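Local coordinates for erythropoietin (Homo sapiens, PDB 1EER), which acts as a hormone that binds and dimerises its receptor, activating JAK2 and so driving the proliferation and differentiation of red blood cells, at residues 100-105 and 147-152; 61-66 and 107-112. The protein carries 5 engineered substitutions. All coordinates share one frame; numbering follows the deposited sequence.

Contact 1 (100-105 and 147-152)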
loop_
_atom_site.group_PDB
_atom_site.type_symbol
_atom_site.label_atom_id
_atom_site.label_comp_id
_atom_site.label_asym_id
_atom_site.label_seq_id
_atom_site.Cartn_x
_atom_site.Cartn_y
_atom_site.Cartn_z
ATOM N N SER A 100 -3.702 -11.893 -10.142
ATOM C CA SER A 100 -4.517 -12.137 -8.963
ATOM C C SER A 100 -5.098 -10.839 -8.418
ATOM O O SER A 100 -6.295 -10.753 -8.124
ATOM C CB SER A 100 -3.665 -12.814 -7.889
ATOM O OG SER A 100 -4.340 -12.819 -6.646
ATOM N N GLY A 101 -4.239 -9.831 -8.282
ATOM C CA GLY A 101 -4.673 -8.541 -7.774
ATOM C C GLY A 101 -5.680 -7.843 -8.672
ATOM O O GLY A 101 -6.695 -7.336 -8.189
ATOM N N LEU A 102 -5.401 -7.815 -9.978
ATOM C CA LEU A 102 -6.294 -7.171 -10.942
ATOM C C LEU A 102 -7.661 -7.831 -10.914
ATOM O O LEU A 102 -8.688 -7.172 -11.068
ATOM C CB LEU A 102 -5.698 -7.233 -12.357
ATOM C CG LEU A 102 -4.666 -6.139 -12.670
ATOM C CD1 LEU A 102 -4.053 -6.363 -14.038
ATOM C CD2 LEU A 102 -5.336 -4.776 -12.618
ATOM N N ARG A 103 -7.672 -9.140 -10.692
ATOM C CA ARG A 103 -8.934 -9.868 -10.645
ATOM C C ARG A 103 -9.751 -9.405 -9.445
ATOM O O ARG A 103 -10.962 -9.206 -9.545
ATOM C CB ARG A 103 -8.683 -11.380 -10.563
ATOM C CG ARG A 103 -9.948 -12.223 -10.739
ATOM C CD ARG A 103 -9.715 -13.701 -10.397
ATOM N NE ARG A 103 -8.958 -14.398 -11.434
ATOM C CZ ARG A 103 -7.727 -14.863 -11.272
ATOM N NH1 ARG A 103 -7.107 -14.706 -10.112
ATOM N NH2 ARG A 103 -7.102 -15.459 -12.276
ATOM N N SER A 104 -9.084 -9.223 -8.311
ATOM C CA SER A 104 -9.766 -8.782 -7.104
ATOM C C SER A 104 -10.256 -7.344 -7.258
ATOM O O SER A 104 -11.401 -7.023 -6.923
ATOM C CB SER A 104 -8.825 -8.896 -5.909
ATOM O OG SER A 104 -8.437 -10.245 -5.710
ATOM N N LEU A 105 -9.393 -6.483 -7.786
ATOM C CA LEU A 105 -9.744 -5.084 -7.982
ATOM C C LEU A 105 -10.944 -4.943 -8.907
ATOM O O LEU A 105 -11.818 -4.108 -8.670
ATOM C CB LEU A 105 -8.538 -4.316 -8.539
ATOM C CG LEU A 105 -7.370 -4.235 -7.551
ATOM C CD1 LEU A 105 -6.111 -3.763 -8.263
ATOM C CD2 LEU A 105 -7.743 -3.290 -6.409
ATOM N N ASN A 147 1.352 2.925 -11.723
ATOM C CA ASN A 147 0.857 4.275 -11.967
ATOM C C ASN A 147 -0.659 4.306 -12.106
ATOM O O ASN A 147 -1.307 5.267 -11.679
ATOM C CB ASN A 147 1.507 4.872 -13.225
ATOM C CG ASN A 147 2.829 5.572 -12.930
ATOM O OD1 ASN A 147 3.151 5.862 -11.782
ATOM N ND2 ASN A 147 3.594 5.845 -13.974
ATOM N N PHE A 148 -1.230 3.255 -12.700
ATOM C CA PHE A 148 -2.684 3.192 -12.871
ATOM C C PHE A 148 -3.447 2.993 -11.554
ATOM O O PHE A 148 -4.413 3.713 -11.259
ATOM C CB PHE A 148 -3.070 2.070 -13.839
ATOM C CG PHE A 148 -4.507 2.128 -14.283
ATOM C CD1 PHE A 148 -5.514 1.575 -13.500
ATOM C CD2 PHE A 148 -4.857 2.749 -15.481
ATOM C CE1 PHE A 148 -6.846 1.635 -13.899
ATOM C CE2 PHE A 148 -6.187 2.817 -15.890
ATOM C CZ PHE A 148 -7.185 2.259 -15.098
ATOM N N LEU A 149 -3.019 2.012 -10.767
ATOM C CA LEU A 149 -3.685 1.720 -9.501
ATOM C C LEU A 149 -3.494 2.848 -8.491
ATOM O O LEU A 149 -4.435 3.248 -7.800
ATOM C CB LEU A 149 -3.158 0.412 -8.888
ATOM C CG LEU A 149 -3.035 -0.876 -9.709
ATOM C CD1 LEU A 149 -2.566 -1.987 -8.791
ATOM C CD2 LEU A 149 -4.349 -1.227 -10.360
ATOM N N ARG A 150 -2.271 3.361 -8.410
ATOM C CA ARG A 150 -1.977 4.414 -7.457
ATOM C C ARG A 150 -2.462 5.758 -7.958
ATOM O O ARG A 150 -2.538 6.719 -7.193
ATOM C CB ARG A 150 -0.472 4.453 -7.168
ATOM C CG ARG A 150 0.328 5.358 -8.079
ATOM C CD ARG A 150 1.810 5.161 -7.871
ATOM N NE ARG A 150 2.594 5.932 -8.827
ATOM C CZ ARG A 150 3.582 6.757 -8.497
ATOM N NH1 ARG A 150 3.919 6.925 -7.225
ATOM N NH2 ARG A 150 4.229 7.425 -9.442
ATOM N N GLY A 151 -2.820 5.805 -9.239
ATOM C CA GLY A 151 -3.278 7.043 -9.841
ATOM C C GLY A 151 -4.779 7.228 -9.957
ATOM O O GLY A 151 -5.472 7.394 -8.957
ATOM N N LYS A 152 -5.290 7.201 -11.185
ATOM C CA LYS A 152 -6.711 7.400 -11.400
ATOM C C LYS A 152 -7.582 6.372 -10.685
ATOM O O LYS A 152 -8.706 6.683 -10.295
ATOM C CB LYS A 152 -7.027 7.432 -12.899
ATOM C CG LYS A 152 -6.860 6.118 -13.616
ATOM C CD LYS A 152 -7.224 6.273 -15.075
ATOM C CE LYS A 152 -6.069 6.874 -15.863
ATOM N NZ LYS A 152 -6.538 7.755 -16.965
#
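In the core of this four-helix-bundle cytokine, L105 and L102 of helix 91-111 meet L149 of helix 138-161. No hydrogen bond links the two segments; the contact is three leucines touching by their methyls. In L149 a chi1 of -49° sets CG opposite the carbonyl carbon and beside the backbone N, with the methyl fork facing L105. Its CD2 lies 3.7 Å from CD1 of L105 and its CD1 4.0 Å from the same L105 CD1, so one methyl meets both branches. The two side chains cross at about a right angle. L102 reaches in more loosely, its CD2 4.3 Å from L149 CD2. Helix 9-25 closes over the pair, with L12 and Y15 on L105 and L16 on L149.

R103 and R150 point out to two different partner chains, each forming salt bridging contacts with an acidic side chain there, consistent with a hormone that brings two receptors together. R150 also grips N147 side-on, NE and NH2 both donating to OD1, an oxygen close to the guanidinium plane; R150 NE to N147 OD1 is 3.0 Å with an N-H...O angle of 145°.

Contact 2 (61-66 and 107-112)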
loop_
_atom_site.group_PDB
_atom_site.type_symbol
_atom_site.label_atom_id
_atom_site.label_comp_id
_atom_site.label_asym_id
_atom_site.label_seq_id
_atom_site.Cartn_x
_atom_site.Cartn_y
_atom_site.Cartn_z
ATOM N N VAL A 61 -15.761 5.676 -16.168
ATOM C CA VAL A 61 -15.464 5.191 -17.516
ATOM C C VAL A 61 -13.972 4.923 -17.685
ATOM O O VAL A 61 -13.556 3.819 -18.052
ATOM C CB VAL A 61 -15.898 6.221 -18.594
ATOM C CG1 VAL A 61 -15.525 5.713 -19.991
ATOM C CG2 VAL A 61 -17.393 6.475 -18.496
ATOM N N GLU A 62 -13.166 5.942 -17.413
ATOM C CA GLU A 62 -11.721 5.814 -17.535
ATOM C C GLU A 62 -11.128 4.647 -16.747
ATOM O O GLU A 62 -10.403 3.825 -17.303
ATOM C CB GLU A 62 -11.040 7.110 -17.083
ATOM C CG GLU A 62 -10.810 8.106 -18.196
ATOM C CD GLU A 62 -10.050 9.327 -17.724
ATOM O OE1 GLU A 62 -9.004 9.154 -17.065
ATOM O OE2 GLU A 62 -10.501 10.455 -18.008
ATOM N N VAL A 63 -11.428 4.583 -15.455
ATOM C CA VAL A 63 -10.881 3.531 -14.593
ATOM C C VAL A 63 -11.329 2.104 -14.941
ATOM O O VAL A 63 -10.505 1.194 -15.059
ATOM C CB VAL A 63 -11.204 3.828 -13.098
ATOM C CG1 VAL A 63 -10.759 2.665 -12.202
ATOM C CG2 VAL A 63 -10.500 5.110 -12.677
ATOM N N TRP A 64 -12.630 1.918 -15.105
ATOM C CA TRP A 64 -13.163 0.607 -15.424
ATOM C C TRP A 64 -12.612 0.067 -16.739
ATOM O O TRP A 64 -12.128 -1.061 -16.804
ATOM C CB TRP A 64 -14.689 0.659 -15.476
ATOM C CG TRP A 64 -15.271 -0.669 -15.757
ATOM C CD1 TRP A 64 -15.811 -1.094 -16.934
ATOM C CD2 TRP A 64 -15.300 -1.786 -14.872
ATOM N NE1 TRP A 64 -16.171 -2.415 -16.839
ATOM C CE2 TRP A 64 -15.869 -2.865 -15.582
ATOM C CE3 TRP A 64 -14.899 -1.984 -13.547
ATOM C CZ2 TRP A 64 -16.046 -4.129 -15.007
ATOM C CZ3 TRP A 64 -15.076 -3.240 -12.976
ATOM C CH2 TRP A 64 -15.645 -4.294 -13.709
ATOM N N GLN A 65 -12.679 0.865 -17.795
ATOM C CA GLN A 65 -12.166 0.404 -19.068
ATOM C C GLN A 65 -10.653 0.271 -19.019
ATOM O O GLN A 65 -10.101 -0.713 -19.510
ATOM C CB GLN A 65 -12.565 1.361 -20.170
ATOM C CG GLN A 65 -14.029 1.336 -20.448
ATOM C CD GLN A 65 -14.410 2.319 -21.513
ATOM O OE1 GLN A 65 -15.538 2.799 -21.554
ATOM N NE2 GLN A 65 -13.466 2.632 -22.386
ATOM N N GLY A 66 -9.982 1.251 -18.419
ATOM C CA GLY A 66 -8.536 1.186 -18.331
ATOM C C GLY A 66 -8.062 -0.071 -17.633
ATOM O O GLY A 66 -7.097 -0.710 -18.059
ATOM N N THR A 107 -13.432 -7.021 -9.327
ATOM C CA THR A 107 -14.631 -7.395 -8.598
ATOM C C THR A 107 -14.952 -6.274 -7.620
ATOM O O THR A 107 -16.102 -5.868 -7.482
ATOM C CB THR A 107 -14.422 -8.719 -7.816
ATOM O OG1 THR A 107 -14.194 -9.796 -8.737
ATOM C CG2 THR A 107 -15.649 -9.042 -6.974
ATOM N N LEU A 108 -13.915 -5.768 -6.963
ATOM C CA LEU A 108 -14.048 -4.685 -5.989
ATOM C C LEU A 108 -14.645 -3.404 -6.593
ATOM O O LEU A 108 -15.518 -2.768 -5.986
ATOM C CB LEU A 108 -12.676 -4.386 -5.374
ATOM C CG LEU A 108 -12.449 -4.691 -3.885
ATOM C CD1 LEU A 108 -13.357 -5.823 -3.409
ATOM C CD2 LEU A 108 -10.985 -5.040 -3.673
ATOM N N LEU A 109 -14.180 -3.038 -7.786
ATOM C CA LEU A 109 -14.650 -1.835 -8.478
ATOM C C LEU A 109 -16.114 -1.902 -8.873
ATOM O O LEU A 109 -16.861 -0.933 -8.720
ATOM C CB LEU A 109 -13.828 -1.601 -9.741
ATOM C CG LEU A 109 -13.091 -0.279 -9.838
ATOM C CD1 LEU A 109 -12.594 0.136 -8.460
ATOM C CD2 LEU A 109 -11.936 -0.439 -10.803
ATOM N N ARG A 110 -16.513 -3.050 -9.409
ATOM C CA ARG A 110 -17.881 -3.253 -9.847
ATOM C C ARG A 110 -18.838 -3.017 -8.699
ATOM O O ARG A 110 -19.847 -2.348 -8.853
ATOM C CB ARG A 110 -18.052 -4.677 -10.377
ATOM C CG ARG A 110 -19.493 -5.101 -10.552
ATOM C CD ARG A 110 -19.567 -6.497 -11.133
ATOM N NE ARG A 110 -18.593 -6.675 -12.202
ATOM C CZ ARG A 110 -17.897 -7.786 -12.392
ATOM N NH1 ARG A 110 -18.071 -8.818 -11.580
ATOM N NH2 ARG A 110 -17.027 -7.864 -13.388
ATOM N N ALA A 111 -18.518 -3.582 -7.546
ATOM C CA ALA A 111 -19.363 -3.429 -6.370
ATOM C C ALA A 111 -19.475 -1.954 -6.058
ATOM O O ALA A 111 -20.472 -1.508 -5.502
ATOM C CB ALA A 111 -18.761 -4.171 -5.196
ATOM N N LEU A 112 -18.443 -1.204 -6.426
ATOM C CA LEU A 112 -18.409 0.235 -6.207
ATOM C C LEU A 112 -19.320 0.952 -7.208
ATOM O O LEU A 112 -19.614 2.138 -7.059
ATOM C CB LEU A 112 -16.971 0.746 -6.350
ATOM C CG LEU A 112 -16.406 1.812 -5.399
ATOM C CD1 LEU A 112 -15.481 2.699 -6.191
ATOM C CD2 LEU A 112 -17.513 2.636 -4.750
#
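Two helices of the four-helix bundle, 56-82 and 91-111, run antiparallel and tilted here, and W64 and V63 of the first pack against L109 and R110 of the second near the C-terminal end of helix 91-111. The axes of the two segments come within 11.0 Å, and the indole makes the largest single contribution to the interface. W64 holds CG anti to its backbone N (chi1 -178°), which carries the six-membered ring across to the other helix. L109 slides past it in the opposite direction, and its CB meets the edge of the indole, near the ring plane, 3.8 Å from W64 CZ3.

R110 meets the same edge further round. Its chain runs extended through chi2 and then bends at chi3 (-42°), bringing NH2 to 3.8 Å from W64 CH2, with NE 4.1 Å from that carbon. Because the guanidinium lies at the rim of the indole, with the two planes 68° apart, this is not a face-on cation-pi stack. Helix 114-120 also packs on W64, through A114, Q115 and A118, and Q115 accepts a weak hydrogen bond from R110 NE.

Deeper in, V63 and L109 cross at about a right angle. V63 also touches K152 and Y156 of helix 138-161, so it packs against two other bundle helices at once. Of its two methyls, CG1 is the one that turns to L109, resting 3.6 Å from L109 CD2.

Overall arrangement
Helix 91-111 serves both contacts, facing helix 138-161 in contact 1 and helix 56-82 in contact 2. The centre of contact 1 lies about 4 Å from that of the chain, with all its touching residues buried, and the contact is purely aliphatic; the centre of contact 2 lies about 10 Å from that of the chain, and this contact is partly buried, covers more surface and adds an indole and a guanidinium group to its aliphatic pair. The two contact centres are about 10 Å apart, and the contacts join directly: K152 NZ makes a 2.8 Å salt bridge to E62 OE1, while the CZ tip of the F148 ring packs on backbone atoms of V63 and G66. Helices 56-82 and 138-161 are thereby tied together as well.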